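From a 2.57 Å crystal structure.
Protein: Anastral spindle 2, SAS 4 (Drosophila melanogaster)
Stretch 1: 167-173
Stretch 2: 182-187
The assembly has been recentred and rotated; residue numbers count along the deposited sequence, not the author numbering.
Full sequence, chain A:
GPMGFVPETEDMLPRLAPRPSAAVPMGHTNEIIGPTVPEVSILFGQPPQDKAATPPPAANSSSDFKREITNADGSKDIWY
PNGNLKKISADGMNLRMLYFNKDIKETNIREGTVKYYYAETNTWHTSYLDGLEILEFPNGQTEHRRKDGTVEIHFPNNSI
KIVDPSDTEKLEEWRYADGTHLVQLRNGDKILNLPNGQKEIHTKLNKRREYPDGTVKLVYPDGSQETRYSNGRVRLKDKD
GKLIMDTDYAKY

Stretch 1 167-173: DTEKLEE
Stretch 2 (182-187) LVQLRN

The two segments run antiparallel: the axes fitted through residues 170-173 and 182-185 make 154° between their N-to-C directions and approach to 4.2 Å. Glu 173 faces Val 183 as a non-hydrogen-bonded pair, CA to CA 4.7 Å. Extended backbones support this pairing, phi/psi being -118/141 at Glu 173 and -119/109 at Val 183. Leu 171 (-68/-58) is not extended, whereas Glu 172 (-144/147) is.

Three backbone hydrogen bonds join the stretches. Gln 184 N donates to Glu 172 O (2.9 Å, 159°), and Arg 186 N donates to Glu 169 O (2.9 Å, 171°), nearly linear. Leu 171 N reaches Gln 184 O at 2.8 Å, but its 122° angle makes the bond weak. Glu 173 CA adds a CA-H...O contact to Leu 182 O, 3.4 Å.

Side chains of Glu 173 and Val 183 share one face. Glu 173 (chi1 m, chi2 t, chi3 -63°) brings OE2 to 3.6 Å from Val 183 CG2 and to 3.1 Å from Lys 170 NZ, a salt bridge with weak hydrogen-bond geometry. Lys 170 adopts p, t, p, t; its CB lies 3.8 Å from Val 183 CG1, while its end leads away from stretch 2, toward that carboxylate.

On the other face lie Glu 172 (m, t, chi3 25°) and Gln 184 (t, p, chi3 73°). With chi2 at 67° the side chain of Gln 184 bends, and NE2 donates to Leu 185 O (3.2 Å, 162°), while its CG packs 4.1 Å from Leu 171 CB; Leu 171 has chi1 t, chi2 97°.

Leu 185 (m, m) starts away, yet CD1 returns to 3.3 Å from Glu 169 O. Arg 186 is extended, t, t, t with chi4 157°; Thr 168 (50/43, chi1 -32°) lays CG2 over one guanidinium face and 4.0 Å from Arg 186 CG.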

# COMPACT_ATOMS: atom_id res chain seq x y z
N ASP A 167 -1.50 21.80 4.58
CA ASP A 167 -1.01 23.18 4.57
C ASP A 167 -1.12 23.83 3.20
O ASP A 167 -1.58 24.97 3.11
CB ASP A 167 0.42 23.30 5.15
CG ASP A 167 1.56 22.63 4.39
OD1 ASP A 167 1.33 21.55 3.80
OD2 ASP A 167 2.71 23.12 4.49
N THR A 168 -0.69 23.11 2.15
CA THR A 168 -0.62 23.52 0.74
C THR A 168 0.09 24.90 0.60
O THR A 168 -0.35 25.78 -0.13
CB THR A 168 -1.97 23.41 0.01
OG1 THR A 168 -2.72 22.33 0.55
CG2 THR A 168 -1.79 23.19 -1.50
N GLU A 169 1.20 25.05 1.34
CA GLU A 169 2.14 26.17 1.29
C GLU A 169 3.12 25.61 0.27
O GLU A 169 3.46 26.28 -0.71
CB GLU A 169 2.85 26.33 2.66
CG GLU A 169 3.38 27.72 2.93
CD GLU A 169 2.35 28.59 3.60
OE1 GLU A 169 2.08 28.38 4.81
OE2 GLU A 169 1.78 29.48 2.92
N LYS A 170 3.47 24.32 0.47
CA LYS A 170 4.33 23.46 -0.34
C LYS A 170 3.46 22.40 -1.04
O LYS A 170 2.76 21.62 -0.38
CB LYS A 170 5.45 22.80 0.51
CG LYS A 170 4.98 22.14 1.82
CD LYS A 170 6.03 21.24 2.43
CE LYS A 170 6.94 21.99 3.37
NZ LYS A 170 7.87 21.07 4.08
N LEU A 171 3.47 22.40 -2.38
CA LEU A 171 2.69 21.49 -3.20
C LEU A 171 3.16 20.02 -3.11
O LEU A 171 2.35 19.15 -2.78
CB LEU A 171 2.70 21.96 -4.66
CG LEU A 171 1.66 21.34 -5.57
CD1 LEU A 171 0.44 22.24 -5.70
CD2 LEU A 171 2.25 21.02 -6.92
N GLU A 172 4.44 19.76 -3.43
CA GLU A 172 5.05 18.43 -3.42
C GLU A 172 6.51 18.51 -2.96
O GLU A 172 7.20 19.49 -3.25
CB GLU A 172 5.00 17.80 -4.82
CG GLU A 172 3.64 17.25 -5.24
CD GLU A 172 3.38 17.23 -6.74
OE1 GLU A 172 4.36 17.19 -7.52
OE2 GLU A 172 2.19 17.26 -7.12
N GLU A 173 6.98 17.46 -2.26
CA GLU A 173 8.36 17.34 -1.79
C GLU A 173 9.02 16.13 -2.40
O GLU A 173 8.39 15.08 -2.55
CB GLU A 173 8.44 17.30 -0.26
CG GLU A 173 8.51 18.68 0.37
CD GLU A 173 8.63 18.67 1.88
OE1 GLU A 173 7.69 18.18 2.55
OE2 GLU A 173 9.66 19.16 2.39
N LEU A 182 14.07 18.54 -2.98
CA LEU A 182 13.34 19.57 -3.72
C LEU A 182 11.97 19.83 -3.10
O LEU A 182 11.22 18.89 -2.86
CB LEU A 182 13.22 19.18 -5.21
CG LEU A 182 12.34 20.06 -6.13
CD1 LEU A 182 12.90 21.47 -6.29
CD2 LEU A 182 12.17 19.42 -7.49
N VAL A 183 11.66 21.11 -2.85
CA VAL A 183 10.39 21.54 -2.26
C VAL A 183 9.68 22.48 -3.24
O VAL A 183 10.11 23.61 -3.45
CB VAL A 183 10.55 22.19 -0.85
CG1 VAL A 183 9.19 22.46 -0.22
CG2 VAL A 183 11.41 21.34 0.07
N GLN A 184 8.58 21.99 -3.84
CA GLN A 184 7.75 22.77 -4.76
C GLN A 184 6.68 23.46 -3.91
O GLN A 184 6.13 22.83 -3.01
CB GLN A 184 7.11 21.84 -5.82
CG GLN A 184 6.15 22.52 -6.80
CD GLN A 184 6.82 23.50 -7.73
OE1 GLN A 184 7.53 23.12 -8.67
NE2 GLN A 184 6.59 24.79 -7.51
N LEU A 185 6.44 24.75 -4.15
CA LEU A 185 5.46 25.55 -3.41
C LEU A 185 4.18 25.73 -4.24
O LEU A 185 4.20 25.52 -5.46
CB LEU A 185 6.06 26.92 -3.01
CG LEU A 185 7.16 27.03 -1.92
CD1 LEU A 185 6.71 26.55 -0.56
CD2 LEU A 185 8.48 26.39 -2.33
N ARG A 186 3.06 26.11 -3.58
CA ARG A 186 1.77 26.34 -4.23
C ARG A 186 1.81 27.55 -5.17
O ARG A 186 1.29 27.48 -6.29
CB ARG A 186 0.67 26.54 -3.17
CG ARG A 186 -0.76 26.42 -3.68
CD ARG A 186 -1.68 27.24 -2.81
NE ARG A 186 -3.10 26.94 -3.03
CZ ARG A 186 -4.06 27.17 -2.14
NH1 ARG A 186 -3.77 27.68 -0.95
NH2 ARG A 186 -5.32 26.86 -2.43
N ASN A 187 2.46 28.66 -4.72
CA ASN A 187 2.60 29.91 -5.48
C ASN A 187 3.50 29.79 -6.73
O ASN A 187 3.56 30.73 -7.53
CB ASN A 187 3.08 31.05 -4.56
CG ASN A 187 4.24 30.72 -3.65
OD1 ASN A 187 5.16 29.97 -4.00
ND2 ASN A 187 4.24 31.29 -2.45